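Local coordinates for long form salivary protein D7L1 (Anopheles stephensi, PDB 3NHI) that binds and sequesters cysteinyl leukotrienes and thromboxane A2 analogues, blunting the host response while the female mosquito feeds on blood, at residues Glu262-Asp267 / Leu290-Val294. Numbering follows the deposited sequence.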
loop_
_atom_site.group_PDB
_atom_site.type_symbol
_atom_site.label_atom_id
_atom_site.label_comp_id
_atom_site.label_asym_id
_atom_site.label_seq_id
_atom_site.Cartn_x
_atom_site.Cartn_y
_atom_site.Cartn_z
ATOM N N GLU A 262 -8.636 -7.566 -4.382
ATOM C CA GLU A 262 -8.043 -8.775 -3.801
ATOM C C GLU A 262 -6.825 -9.240 -4.615
ATOM O O GLU A 262 -5.739 -9.463 -4.059
ATOM C CB GLU A 262 -9.033 -9.928 -3.629
ATOM C CG GLU A 262 -8.292 -11.082 -2.967
ATOM C CD GLU A 262 -9.108 -12.310 -2.646
ATOM O OE1 GLU A 262 -10.288 -12.405 -3.046
ATOM O OE2 GLU A 262 -8.532 -13.208 -1.997
ATOM N N LEU A 263 -7.005 -9.352 -5.930
ATOM C CA LEU A 263 -5.903 -9.724 -6.804
ATOM C C LEU A 263 -4.712 -8.782 -6.667
ATOM O O LEU A 263 -3.575 -9.223 -6.487
ATOM C CB LEU A 263 -6.376 -9.771 -8.260
ATOM C CG LEU A 263 -5.301 -9.982 -9.326
ATOM C CD1 LEU A 263 -4.472 -11.261 -9.085
ATOM C CD2 LEU A 263 -5.975 -10.004 -10.673
ATOM N N ARG A 264 -4.986 -7.486 -6.748
ATOM C CA ARG A 264 -3.938 -6.479 -6.663
ATOM C C ARG A 264 -3.237 -6.500 -5.306
ATOM O O ARG A 264 -2.045 -6.190 -5.218
ATOM C CB ARG A 264 -4.516 -5.096 -6.967
ATOM C CG ARG A 264 -4.916 -4.964 -8.428
ATOM C CD ARG A 264 -5.298 -3.565 -8.829
ATOM N NE ARG A 264 -6.568 -3.144 -8.261
ATOM C CZ ARG A 264 -6.723 -2.254 -7.276
ATOM N NH1 ARG A 264 -5.695 -1.670 -6.680
ATOM N NH2 ARG A 264 -7.940 -1.959 -6.871
ATOM N N SER A 265 -3.962 -6.877 -4.253
ATOM C CA SER A 265 -3.381 -6.924 -2.916
ATOM C C SER A 265 -2.477 -8.135 -2.741
ATOM O O SER A 265 -1.674 -8.158 -1.810
ATOM C CB SER A 265 -4.469 -6.905 -1.834
ATOM O OG SER A 265 -5.061 -8.184 -1.631
ATOM N N ALA A 266 -2.621 -9.135 -3.614
ATOM C CA ALA A 266 -1.718 -10.291 -3.624
ATOM C C ALA A 266 -0.461 -9.994 -4.429
ATOM O O ALA A 266 0.624 -10.447 -4.066
ATOM C CB ALA A 266 -2.432 -11.537 -4.164
ATOM N N ASP A 267 -0.597 -9.213 -5.496
ATOM C CA ASP A 267 0.507 -8.922 -6.401
ATOM C C ASP A 267 0.647 -7.406 -6.517
ATOM O O ASP A 267 0.003 -6.773 -7.351
ATOM C CB ASP A 267 0.213 -9.557 -7.760
ATOM C CG ASP A 267 1.308 -9.324 -8.786
ATOM O OD1 ASP A 267 2.348 -8.699 -8.482
ATOM O OD2 ASP A 267 1.106 -9.792 -9.929
ATOM N N LEU A 290 -2.310 -17.489 -7.162
ATOM C CA LEU A 290 -1.757 -16.860 -5.967
ATOM C C LEU A 290 -2.453 -17.383 -4.708
ATOM O O LEU A 290 -3.383 -18.185 -4.786
ATOM C CB LEU A 290 -1.880 -15.329 -6.083
ATOM C CG LEU A 290 -1.115 -14.710 -7.263
ATOM C CD1 LEU A 290 -1.551 -13.271 -7.488
ATOM C CD2 LEU A 290 0.408 -14.797 -7.094
ATOM N N ASN A 291 -1.995 -16.927 -3.546
ATOM C CA ASN A 291 -2.583 -17.319 -2.276
ATOM C C ASN A 291 -3.748 -16.380 -1.952
ATOM O O ASN A 291 -3.596 -15.375 -1.257
ATOM C CB ASN A 291 -1.510 -17.329 -1.179
ATOM C CG ASN A 291 -2.052 -17.742 0.185
ATOM O OD1 ASN A 291 -3.169 -18.234 0.313
ATOM N ND2 ASN A 291 -1.245 -17.531 1.215
ATOM N N THR A 292 -4.916 -16.730 -2.479
ATOM C CA THR A 292 -6.108 -15.883 -2.389
ATOM C C THR A 292 -7.304 -16.682 -1.873
ATOM O O THR A 292 -7.194 -17.876 -1.570
ATOM C CB THR A 292 -6.505 -15.299 -3.759
ATOM O OG1 THR A 292 -6.998 -16.363 -4.582
ATOM C CG2 THR A 292 -5.329 -14.625 -4.431
ATOM N N THR A 293 -8.455 -16.019 -1.795
ATOM C CA THR A 293 -9.677 -16.639 -1.295
ATOM C C THR A 293 -10.601 -17.074 -2.431
ATOM O O THR A 293 -11.784 -17.312 -2.215
ATOM C CB THR A 293 -10.441 -15.701 -0.329
ATOM O OG1 THR A 293 -10.813 -14.497 -1.010
ATOM C CG2 THR A 293 -9.604 -15.365 0.895
ATOM N N VAL A 294 -10.040 -17.208 -3.628
ATOM C CA VAL A 294 -10.803 -17.574 -4.829
ATOM C C VAL A 294 -11.353 -19.005 -4.759
ATOM O O VAL A 294 -10.801 -19.860 -4.060
ATOM C CB VAL A 294 -9.939 -17.358 -6.114
ATOM C CG1 VAL A 294 -8.898 -18.466 -6.285
ATOM C CG2 VAL A 294 -10.819 -17.226 -7.366
#
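Carboxylate oxygen OE2 of Glu262 takes two bonds from a single residue of the C-terminal tail: Thr293 OG1 donates to it at 2.8 Å, and the backbone N of Thr293 reaches the same Glu262 OE2 at 2.8 Å with an N-H...O angle of 160°. Both donors come to the syn side of the oxygen, a little over 20° out of the carboxylate plane. Glutamate suits this place because its chain is long: with CG anti to the backbone N (chi1 -178°) and the rest extended, it carries the carboxylate from the helix to the tail. The beta-hydroxyl of Thr293 lies close enough to its own backbone N-H for both to reach one oxygen. The buried charge has further partners, a salt bridge from Arg176 to OE1 and a hydrogen bond from Ser154 to OE2, which probably favour the ionised form; Arg176 also bonds Thr293 OG1.

In this all-helical, odorant-binding-protein-like fold, the contact ties the C-terminal part of helix 251-266 to the irregular segment that follows helix 280-288. That segment bends through an inverse gamma turn centred on Asn291, then an ST turn in which Thr292 OG1 accepts from Val294 N at 3.3 Å; the same hydroxyl is hydrogen-bonded to Met287 O.

Beside the polar grip lies an apolar one. Leu290 CD1 lies 3.9 Å from Ala266 CB and 3.9 Å from Leu263 CD1, the two leucine side chains crossing at about a right angle. The short alanine methyl lets the leucine branch come close to the helix, while Thr292 CG2 approaches Ala266 CB at 4.2 Å.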